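Local coordinates for vacuolar protein sorting-associated protein 53 (Saccharomyces cerevisiae, PDB 3NS4) that helps tether endosome-derived vesicles to the late Golgi through a t-SNARE as a subunit of the GARP complex, this chain being the C-terminal part of that subunit, at residues Tyr23-Leu28 against Thr102-Val107; Pro51-Ala56 against Asn209-Met214; Val151-Leu156 against Ala166-Met171. The protein carries 2 engineered substitutions. All blocks are in the same frame, centred on the assembly; numbering follows the deposited sequence.

Contact 1: residues Tyr23-Leu28 against Thr102-Val107; sequences YKWNFL and TSYKRV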
loop_
_atom_site.group_PDB
_atom_site.type_symbol
_atom_site.label_atom_id
_atom_site.label_comp_id
_atom_site.label_asym_id
_atom_site.label_seq_id
_atom_site.Cartn_x
_atom_site.Cartn_y
_atom_site.Cartn_z
ATOM N N TYR A 23 -26.526 -11.997 -2.960
ATOM C CA TYR A 23 -25.292 -12.599 -3.465
ATOM C C TYR A 23 -24.553 -11.787 -4.514
ATOM O O TYR A 23 -23.357 -11.498 -4.356
ATOM C CB TYR A 23 -25.592 -13.984 -4.027
ATOM C CG TYR A 23 -24.361 -14.817 -4.320
ATOM C CD1 TYR A 23 -23.673 -15.470 -3.294
ATOM C CD2 TYR A 23 -23.888 -14.976 -5.623
ATOM C CE1 TYR A 23 -22.527 -16.254 -3.558
ATOM C CE2 TYR A 23 -22.743 -15.761 -5.896
ATOM C CZ TYR A 23 -22.067 -16.394 -4.858
ATOM O OH TYR A 23 -20.941 -17.157 -5.117
ATOM N N LYS A 24 -25.255 -11.427 -5.582
ATOM C CA LYS A 24 -24.630 -10.674 -6.649
ATOM C C LYS A 24 -23.905 -9.445 -6.147
ATOM O O LYS A 24 -22.851 -9.107 -6.657
ATOM C CB LYS A 24 -25.598 -10.358 -7.783
ATOM C CG LYS A 24 -26.780 -9.522 -7.409
ATOM C CD LYS A 24 -27.764 -9.373 -8.574
ATOM C CE LYS A 24 -28.838 -8.352 -8.243
ATOM N NZ LYS A 24 -29.687 -8.144 -9.420
ATOM N N TRP A 25 -24.430 -8.784 -5.130
ATOM C CA TRP A 25 -23.724 -7.625 -4.619
ATOM C C TRP A 25 -22.543 -8.081 -3.786
ATOM O O TRP A 25 -21.516 -7.456 -3.828
ATOM C CB TRP A 25 -24.637 -6.669 -3.848
ATOM C CG TRP A 25 -25.777 -6.110 -4.687
ATOM C CD1 TRP A 25 -27.095 -6.485 -4.646
ATOM C CD2 TRP A 25 -25.688 -5.108 -5.703
ATOM N NE1 TRP A 25 -27.830 -5.770 -5.563
ATOM C CE2 TRP A 25 -26.990 -4.919 -6.225
ATOM C CE3 TRP A 25 -24.641 -4.336 -6.210
ATOM C CZ2 TRP A 25 -27.260 -4.009 -7.225
ATOM C CZ3 TRP A 25 -24.916 -3.425 -7.215
ATOM C CH2 TRP A 25 -26.215 -3.273 -7.710
ATOM N N ASN A 26 -22.644 -9.179 -3.053
ATOM C CA ASN A 26 -21.486 -9.593 -2.282
ATOM C C ASN A 26 -20.360 -9.980 -3.186
ATOM O O ASN A 26 -19.193 -9.717 -2.885
ATOM C CB ASN A 26 -21.809 -10.715 -1.320
ATOM C CG ASN A 26 -22.643 -10.239 -0.134
ATOM O OD1 ASN A 26 -22.841 -9.032 0.089
ATOM N ND2 ASN A 26 -23.148 -11.195 0.626
ATOM N N PHE A 27 -20.727 -10.587 -4.305
ATOM C CA PHE A 27 -19.796 -10.981 -5.325
ATOM C C PHE A 27 -19.069 -9.749 -5.870
ATOM O O PHE A 27 -17.851 -9.721 -5.932
ATOM C CB PHE A 27 -20.574 -11.672 -6.422
ATOM C CG PHE A 27 -19.719 -12.335 -7.453
ATOM C CD1 PHE A 27 -19.327 -13.646 -7.300
ATOM C CD2 PHE A 27 -19.321 -11.659 -8.589
ATOM C CE1 PHE A 27 -18.548 -14.275 -8.261
ATOM C CE2 PHE A 27 -18.551 -12.288 -9.554
ATOM C CZ PHE A 27 -18.169 -13.599 -9.385
ATOM N N LEU A 28 -19.786 -8.699 -6.235
ATOM C CA LEU A 28 -19.071 -7.529 -6.702
ATOM C C LEU A 28 -18.130 -7.032 -5.638
ATOM O O LEU A 28 -17.074 -6.527 -5.953
ATOM C CB LEU A 28 -19.998 -6.419 -7.142
ATOM C CG LEU A 28 -20.978 -6.753 -8.243
ATOM C CD1 LEU A 28 -21.562 -5.466 -8.727
ATOM C CD2 LEU A 28 -20.297 -7.469 -9.378
ATOM N N THR A 102 -29.699 0.358 -1.067
ATOM C CA THR A 102 -28.987 0.531 0.160
ATOM C C THR A 102 -27.756 -0.388 0.020
ATOM O O THR A 102 -26.706 -0.138 0.613
ATOM C CB THR A 102 -29.873 0.115 1.311
ATOM O OG1 THR A 102 -30.328 -1.217 1.060
ATOM C CG2 THR A 102 -31.122 1.038 1.384
ATOM N N SER A 103 -27.880 -1.425 -0.811
ATOM C CA SER A 103 -26.766 -2.343 -1.074
ATOM C C SER A 103 -25.844 -1.835 -2.200
ATOM O O SER A 103 -24.618 -1.931 -2.088
ATOM C CB SER A 103 -27.256 -3.754 -1.375
ATOM O OG SER A 103 -27.874 -3.776 -2.628
ATOM N N TYR A 104 -26.425 -1.313 -3.277
ATOM C CA TYR A 104 -25.639 -0.733 -4.361
ATOM C C TYR A 104 -24.666 0.351 -3.858
ATOM O O TYR A 104 -23.480 0.348 -4.157
ATOM C CB TYR A 104 -26.557 -0.151 -5.442
ATOM C CG TYR A 104 -25.863 0.907 -6.280
ATOM C CD1 TYR A 104 -24.877 0.559 -7.199
ATOM C CD2 TYR A 104 -26.168 2.261 -6.136
ATOM C CE1 TYR A 104 -24.211 1.524 -7.960
ATOM C CE2 TYR A 104 -25.504 3.239 -6.901
ATOM C CZ TYR A 104 -24.527 2.853 -7.812
ATOM O OH TYR A 104 -23.855 3.775 -8.579
ATOM N N LYS A 105 -25.183 1.304 -3.107
ATOM C CA LYS A 105 -24.342 2.326 -2.567
ATOM C C LYS A 105 -23.268 1.641 -1.785
ATOM O O LYS A 105 -22.119 1.998 -1.968
ATOM C CB LYS A 105 -25.110 3.270 -1.656
ATOM C CG LYS A 105 -26.229 4.068 -2.337
ATOM C CD LYS A 105 -26.998 4.883 -1.301
ATOM C CE LYS A 105 -28.148 5.624 -1.930
ATOM N NZ LYS A 105 -28.886 6.425 -0.926
ATOM N N ARG A 106 -23.609 0.658 -0.939
ATOM C CA ARG A 106 -22.568 -0.040 -0.181
ATOM C C ARG A 106 -21.423 -0.442 -1.125
ATOM O O ARG A 106 -20.225 -0.192 -0.828
ATOM C CB ARG A 106 -23.076 -1.248 0.607
ATOM C CG ARG A 106 -21.891 -2.118 1.185
ATOM C CD ARG A 106 -22.323 -3.377 1.916
ATOM N NE ARG A 106 -23.563 -3.919 1.334
ATOM C CZ ARG A 106 -23.668 -4.898 0.429
ATOM N NH1 ARG A 106 -22.606 -5.543 -0.049
ATOM N NH2 ARG A 106 -24.877 -5.246 0.015
ATOM N N VAL A 107 -21.783 -1.038 -2.265
ATOM C CA VAL A 107 -20.774 -1.411 -3.242
ATOM C C VAL A 107 -20.030 -0.149 -3.738
ATOM O O VAL A 107 -18.797 -0.093 -3.612
ATOM C CB VAL A 107 -21.331 -2.326 -4.376
ATOM C CG1 VAL A 107 -20.447 -2.319 -5.561
ATOM C CG2 VAL A 107 -21.480 -3.750 -3.898
#

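Contact 2: residues Pro51-Ala56 against Asn209-Met214; sequences PPFSLA and NNLARM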
loop_
_atom_site.group_PDB
_atom_site.type_symbol
_atom_site.label_atom_id
_atom_site.label_comp_id
_atom_site.label_asym_id
_atom_site.label_seq_id
_atom_site.Cartn_x
_atom_site.Cartn_y
_atom_site.Cartn_z
ATOM N N PRO A 51 16.106 -9.752 -0.995
ATOM C CA PRO A 51 16.889 -10.328 0.086
ATOM C C PRO A 51 17.978 -11.210 -0.508
ATOM O O PRO A 51 17.753 -11.873 -1.520
ATOM C CB PRO A 51 15.870 -11.163 0.860
ATOM C CG PRO A 51 14.832 -11.514 -0.123
ATOM C CD PRO A 51 14.746 -10.326 -1.044
ATOM N N PRO A 52 19.154 -11.243 0.127
ATOM C CA PRO A 52 19.488 -10.561 1.379
ATOM C C PRO A 52 19.803 -9.077 1.198
ATOM O O PRO A 52 20.347 -8.650 0.164
ATOM C CB PRO A 52 20.721 -11.317 1.849
ATOM C CG PRO A 52 21.419 -11.678 0.555
ATOM C CD PRO A 52 20.347 -11.825 -0.511
ATOM N N PHE A 53 19.472 -8.308 2.224
ATOM C CA PHE A 53 19.656 -6.880 2.176
ATOM C C PHE A 53 21.016 -6.398 2.657
ATOM O O PHE A 53 21.482 -6.835 3.705
ATOM C CB PHE A 53 18.632 -6.198 3.080
ATOM C CG PHE A 53 17.190 -6.475 2.749
ATOM C CD1 PHE A 53 16.239 -6.467 3.766
ATOM C CD2 PHE A 53 16.768 -6.708 1.450
ATOM C CE1 PHE A 53 14.899 -6.678 3.501
ATOM C CE2 PHE A 53 15.415 -6.947 1.172
ATOM C CZ PHE A 53 14.479 -6.933 2.201
ATOM N N SER A 54 21.632 -5.490 1.899
ATOM C CA SER A 54 22.871 -4.775 2.307
ATOM C C SER A 54 23.343 -3.872 1.169
ATOM O O SER A 54 22.784 -3.949 0.069
ATOM C CB SER A 54 24.008 -5.698 2.802
ATOM O OG SER A 54 24.650 -6.388 1.742
ATOM N N LEU A 55 24.347 -3.018 1.429
ATOM C CA LEU A 55 24.916 -2.125 0.389
ATOM C C LEU A 55 25.542 -3.006 -0.734
ATOM O O LEU A 55 25.609 -2.598 -1.908
ATOM C CB LEU A 55 25.855 -1.062 1.000
ATOM C CG LEU A 55 26.223 0.245 0.264
ATOM C CD1 LEU A 55 25.047 0.910 -0.494
ATOM C CD2 LEU A 55 26.872 1.225 1.259
ATOM N N ALA A 56 25.976 -4.214 -0.339
ATOM C CA ALA A 56 26.321 -5.302 -1.263
ATOM C C ALA A 56 24.924 -5.980 -1.491
ATOM O O ALA A 56 23.904 -5.427 -1.059
ATOM C CB ALA A 56 27.324 -6.252 -0.641
ATOM N N ASN A 209 11.031 -9.937 8.430
ATOM C CA ASN A 209 12.021 -11.001 8.667
ATOM C C ASN A 209 13.363 -10.722 8.046
ATOM O O ASN A 209 14.390 -10.812 8.715
ATOM C CB ASN A 209 11.540 -12.332 8.112
ATOM C CG ASN A 209 10.399 -12.912 8.898
ATOM O OD1 ASN A 209 10.197 -12.574 10.065
ATOM N ND2 ASN A 209 9.644 -13.811 8.266
ATOM N N ASN A 210 13.346 -10.386 6.761
ATOM C CA ASN A 210 14.563 -10.137 6.032
ATOM C C ASN A 210 15.338 -9.044 6.696
ATOM O O ASN A 210 16.565 -9.100 6.749
ATOM C CB ASN A 210 14.263 -9.724 4.606
ATOM C CG ASN A 210 13.446 -10.741 3.868
ATOM O OD1 ASN A 210 13.653 -11.950 4.032
ATOM N ND2 ASN A 210 12.501 -10.261 3.032
ATOM N N LEU A 211 14.615 -8.063 7.230
ATOM C CA LEU A 211 15.225 -6.902 7.866
ATOM C C LEU A 211 15.974 -7.235 9.177
ATOM O O LEU A 211 16.996 -6.618 9.521
ATOM C CB LEU A 211 14.154 -5.858 8.117
ATOM C CG LEU A 211 14.619 -4.411 7.959
ATOM C CD1 LEU A 211 15.048 -4.132 6.486
ATOM C CD2 LEU A 211 13.519 -3.419 8.411
ATOM N N ALA A 212 15.465 -8.217 9.906
ATOM C CA ALA A 212 16.105 -8.629 11.138
ATOM C C ALA A 212 17.306 -9.533 10.846
ATOM O O ALA A 212 18.182 -9.697 11.696
ATOM C CB ALA A 212 15.108 -9.331 12.027
ATOM N N ARG A 213 17.342 -10.099 9.639
ATOM C CA ARG A 213 18.421 -11.004 9.214
ATOM C C ARG A 213 19.666 -10.286 8.660
ATOM O O ARG A 213 20.571 -10.932 8.091
ATOM C CB ARG A 213 17.918 -11.984 8.154
ATOM C CG ARG A 213 16.840 -12.933 8.571
ATOM C CD ARG A 213 16.615 -13.879 7.409
ATOM N NE ARG A 213 15.577 -14.862 7.683
ATOM C CZ ARG A 213 14.326 -14.780 7.246
ATOM N NH1 ARG A 213 13.936 -13.765 6.485
ATOM N NH2 ARG A 213 13.463 -15.731 7.561
HETATM N N MSE A 214 19.720 -8.965 8.820
HETATM C CA MSE A 214 20.855 -8.220 8.308
HETATM C C MSE A 214 22.123 -8.520 9.091
HETATM O O MSE A 214 22.137 -8.440 10.323
HETATM C CB MSE A 214 20.546 -6.737 8.266
HETATM C CG MSE A 214 19.410 -6.458 7.305
HETATM SE SE MSE A 214 18.978 -4.559 6.950
HETATM C CE MSE A 214 20.436 -4.077 5.717
#

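Contact 3: residues Val151-Leu156 against Ala166-Met171; sequences VWSFVL and ALWKKM. Engineered in segment 166-171: Met171 (natural residue Leu).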
loop_
_atom_site.group_PDB
_atom_site.type_symbol
_atom_site.label_atom_id
_atom_site.label_comp_id
_atom_site.label_asym_id
_atom_site.label_seq_id
_atom_site.Cartn_x
_atom_site.Cartn_y
_atom_site.Cartn_z
ATOM N N VAL A 151 5.823 -0.640 8.799
ATOM C CA VAL A 151 5.123 -0.128 7.633
ATOM C C VAL A 151 5.952 1.010 7.044
ATOM O O VAL A 151 6.248 1.074 5.831
ATOM C CB VAL A 151 3.711 0.358 8.033
ATOM C CG1 VAL A 151 3.088 1.247 6.981
ATOM C CG2 VAL A 151 2.804 -0.817 8.311
ATOM N N TRP A 152 6.381 1.890 7.924
ATOM C CA TRP A 152 7.149 3.017 7.479
ATOM C C TRP A 152 8.352 2.591 6.665
ATOM O O TRP A 152 8.698 3.199 5.642
ATOM C CB TRP A 152 7.602 3.763 8.694
ATOM C CG TRP A 152 8.297 4.978 8.366
ATOM C CD1 TRP A 152 7.750 6.196 8.102
ATOM C CD2 TRP A 152 9.708 5.133 8.297
ATOM N NE1 TRP A 152 8.757 7.126 7.869
ATOM C CE2 TRP A 152 9.968 6.495 7.985
ATOM C CE3 TRP A 152 10.787 4.253 8.474
ATOM C CZ2 TRP A 152 11.259 6.992 7.826
ATOM C CZ3 TRP A 152 12.080 4.749 8.334
ATOM C CH2 TRP A 152 12.301 6.112 8.007
ATOM N N SER A 153 8.946 1.499 7.106
ATOM C CA SER A 153 10.164 1.019 6.532
ATOM C C SER A 153 9.961 0.348 5.231
ATOM O O SER A 153 10.789 0.473 4.315
ATOM C CB SER A 153 10.774 0.038 7.499
ATOM O OG SER A 153 10.973 0.693 8.740
ATOM N N PHE A 154 8.871 -0.394 5.147
ATOM C CA PHE A 154 8.582 -1.106 3.929
ATOM C C PHE A 154 8.296 -0.045 2.885
ATOM O O PHE A 154 8.881 -0.062 1.790
ATOM C CB PHE A 154 7.433 -2.064 4.142
ATOM C CG PHE A 154 7.344 -3.118 3.101
ATOM C CD1 PHE A 154 8.440 -3.375 2.263
ATOM C CD2 PHE A 154 6.213 -3.950 3.016
ATOM C CE1 PHE A 154 8.381 -4.390 1.272
ATOM C CE2 PHE A 154 6.159 -4.978 2.030
ATOM C CZ PHE A 154 7.239 -5.194 1.155
ATOM N N VAL A 155 7.472 0.935 3.251
ATOM C CA VAL A 155 7.207 2.018 2.328
ATOM C C VAL A 155 8.512 2.621 1.815
ATOM O O VAL A 155 8.741 2.653 0.607
ATOM C CB VAL A 155 6.367 3.075 2.969
ATOM C CG1 VAL A 155 6.238 4.264 2.064
ATOM C CG2 VAL A 155 5.011 2.500 3.264
ATOM N N LEU A 156 9.380 3.061 2.723
ATOM C CA LEU A 156 10.645 3.679 2.311
ATOM C C LEU A 156 11.496 2.782 1.383
ATOM O O LEU A 156 12.082 3.238 0.386
ATOM C CB LEU A 156 11.458 4.090 3.546
ATOM C CG LEU A 156 12.714 4.928 3.275
ATOM C CD1 LEU A 156 12.343 6.242 2.566
ATOM C CD2 LEU A 156 13.436 5.193 4.581
ATOM N N ALA A 166 23.074 5.878 6.923
ATOM C CA ALA A 166 23.110 7.330 7.169
ATOM C C ALA A 166 21.855 8.021 6.642
ATOM O O ALA A 166 21.274 8.862 7.321
ATOM C CB ALA A 166 24.365 7.960 6.559
ATOM N N LEU A 167 21.443 7.656 5.434
ATOM C CA LEU A 167 20.246 8.195 4.837
ATOM C C LEU A 167 18.979 7.688 5.555
ATOM O O LEU A 167 18.023 8.438 5.739
ATOM C CB LEU A 167 20.243 7.848 3.358
ATOM C CG LEU A 167 19.048 8.183 2.474
ATOM C CD1 LEU A 167 18.444 9.594 2.718
ATOM C CD2 LEU A 167 19.489 8.005 1.022
ATOM N N TRP A 168 18.963 6.419 5.949
ATOM C CA TRP A 168 17.829 5.887 6.692
ATOM C C TRP A 168 17.597 6.624 8.015
ATOM O O TRP A 168 16.476 7.018 8.338
ATOM C CB TRP A 168 18.030 4.409 6.940
ATOM C CG TRP A 168 17.601 3.576 5.798
ATOM C CD1 TRP A 168 18.252 3.405 4.614
ATOM C CD2 TRP A 168 16.400 2.776 5.720
ATOM N NE1 TRP A 168 17.529 2.558 3.791
ATOM C CE2 TRP A 168 16.395 2.154 4.449
ATOM C CE3 TRP A 168 15.325 2.542 6.598
ATOM C CZ2 TRP A 168 15.370 1.286 4.042
ATOM C CZ3 TRP A 168 14.304 1.681 6.194
ATOM C CH2 TRP A 168 14.339 1.061 4.921
ATOM N N LYS A 169 18.669 6.818 8.773
ATOM C CA LYS A 169 18.594 7.566 10.022
ATOM C C LYS A 169 18.216 9.003 9.749
ATOM O O LYS A 169 17.533 9.609 10.553
ATOM C CB LYS A 169 19.921 7.546 10.779
ATOM C CG LYS A 169 20.213 6.260 11.493
ATOM C CD LYS A 169 21.519 6.338 12.282
ATOM C CE LYS A 169 21.701 5.110 13.186
ATOM N NZ LYS A 169 22.972 5.119 13.948
ATOM N N LYS A 170 18.689 9.541 8.628
ATOM C CA LYS A 170 18.403 10.918 8.216
ATOM C C LYS A 170 16.865 11.010 8.057
ATOM O O LYS A 170 16.208 11.965 8.510
ATOM C CB LYS A 170 19.189 11.243 6.901
ATOM C CG LYS A 170 19.404 12.741 6.462
ATOM C CD LYS A 170 18.212 13.374 5.681
ATOM C CE LYS A 170 18.442 14.870 5.293
ATOM N NZ LYS A 170 17.342 15.560 4.471
HETATM N N MSE A 171 16.290 9.966 7.471
HETATM C CA MSE A 171 14.877 9.949 7.194
HETATM C C MSE A 171 14.075 9.657 8.430
HETATM O O MSE A 171 13.036 10.269 8.690
HETATM C CB MSE A 171 14.577 8.893 6.125
HETATM C CG MSE A 171 15.071 9.228 4.723
HETATM SE SE MSE A 171 14.543 11.024 4.083
HETATM C CE MSE A 171 12.758 11.171 4.889
#

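Contact 1: residues Tyr23-Leu28 against Thr102-Val107
Two parallel helices of the helical bundle in this C-terminal fragment of Vps53 meet here, their short axes 9.9 Å apart and only 8° from parallel. The contact is built on a knob-into-hole fit: the Trp25 side chain is the knob, seated among Ser103, Tyr104, Arg106 and Val107. With CG anti to its carbonyl carbon (chi1 -60°), the indole stands across the interface and presents one face to helix 102-125. Over that face lie Ser103 OG, 3.4 Å above the Trp25 plane on the pyrrole side, and Tyr104 CA, which makes a CH-pi contact over the six-membered ring, 4.2 Å from its centroid and 18° off the normal. The far rim of the indole then meets the edge of the Tyr104 ring, Trp25 CZ3 lying in its plane. Val107 CG2 packs 4.0 Å from Trp25 CE3, and Leu28 extends this apolar seam. An alanine in place of Trp25 would remove the indole and would probably leave Ser103 and Tyr104 without the face they pack on and loosen the seam at Val107. The guanidinium of Arg106 reaches back across the groove near Asn26, but its salt bridge is with Asp29, one turn after Trp25. From the loop between helices 64-87 and 102-125, Val92 touches both Trp25 and Leu28, and Leu88 touches Leu28, while Val107 continues the packing onto Ile32 of helix 20-47.

Contact 2: residues Pro51-Ala56 against Asn209-Met214
The backbone oxygen of Asn209 is held by two hydrogen bonds, both weak: one from Ala212 N at 3.1 Å and one from Arg213 N at 3.2 Å. Arg213 N also makes a weak bond to Asn210 O, so its N-H is shared between two carbonyls. This mixture of three- and four-residue spacings marks the last turn of helix 201-212, from which the chain departs at Arg213. A further fastening of this end comes from Arg224, which donates to Ala212 O. Against the turn lies an irregular stretch of the loop between helices 20-47 and 64-87, with a cis peptide bond between Pro51 and Pro52. Phe53 carries the contact. Its CG is anti to the carbonyl carbon (chi1 -59°), which sends the ring toward the helix end, where its CE1 meets Asn210 CB at 3.3 Å. The Asn210 amide plane stands almost perpendicular to the ring, at 89°. The aliphatic CB of this polar residue makes the nearest approach, and the amide nitrogen lies farther off. Leu211 approaches crosswise and brings CD1 to 3.8 Å from Phe53 CD1. Met214, present as selenomethionine, is bent at chi3 (77°) so that its CE lies 3.8 Å from Phe53 CB and 3.6 Å from Phe53 O. On the outer side Pro51 CB rests against Asn210 CG at 3.9 Å. Trp163 covers the cluster from elsewhere in the chain: its ring meets that of Phe53, and Leu211 and Met214 also touch it. No hydrogen bond passes between residues 51-56 and 209-214; the loop is held to the helix end by apolar contact around one buried aromatic ring, while hydrogen bonds such as those of Asn209 O and Ala212 O are made within the helix end or to residues beyond the contact.

Contact 3: residues Val151-Leu156 against Ala166-Met171
The closest-fitting part of this contact is the meeting of Leu156 with Trp168, where the CD2 methyl lies over one face of the indole, 3.9 Å from the centroid of the Trp168 six-membered ring and 12° off its normal, a CH-pi contact. Leu156 reaches it with CG anti to the backbone N (chi1 -172°), and the two side chains lie alongside each other, pointing opposite ways. The outer rim of the same indole comes to helix 149-159 itself: Trp168 CH2 is 3.6 Å from Ser153 O, and CZ3 is near Ser153 CB. Elsewhere the fit is looser. Trp152 and Trp168 do not stack; Trp152 CZ3 approaches Trp168 CE3 to only 4.3 Å. Met171, an engineered residue (leucine in the natural sequence) modelled as selenomethionine, contributes mainly its CB, 4.1 Å from Trp152 CH2, and its backbone oxygen, which lies near Trp152 CZ2. The axes are 12.2 Å apart at closest approach and run at 127°, a gap bridged by the large side chains. Solvent lies on the other side of helix 165-178, where Ala166, Lys169 and Lys170 are exposed. The polar ends find partners outside the pair: Trp168 NE1 bonds to Pro162 O in the connecting loop, and Ser153 OG to Ser149 O one turn earlier. Tyr139 of helix 132-142 meets Trp152 edge-to-face, Trp219 of helix 217-227 does the same to Trp168, and Phe207 of helix 201-212 touches Ser153, placing this pair of consecutive helices among three further helices.

How the contacts relate
Contact 1 stands at one end of the elongated domain, and contacts 2 and 3 lie on the opposite side of the chain's centre; the centre of contact 1 is 43 Å and 40 Å from theirs, respectively. Helix 20-47 carries residues 23-28 near its start and leads towards the loop of contact 2. Contact 1 closes before contact 3 opens, its segments alternate with those of contact 2, and contact 3 is nested within the span that contact 2 closes. Contacts 2 and 3 do not touch, though their centres are 14 Å apart. Trp163 joins them, meeting both Phe53 and Trp168, so the early loop packs onto the late helices of this all-helical fragment.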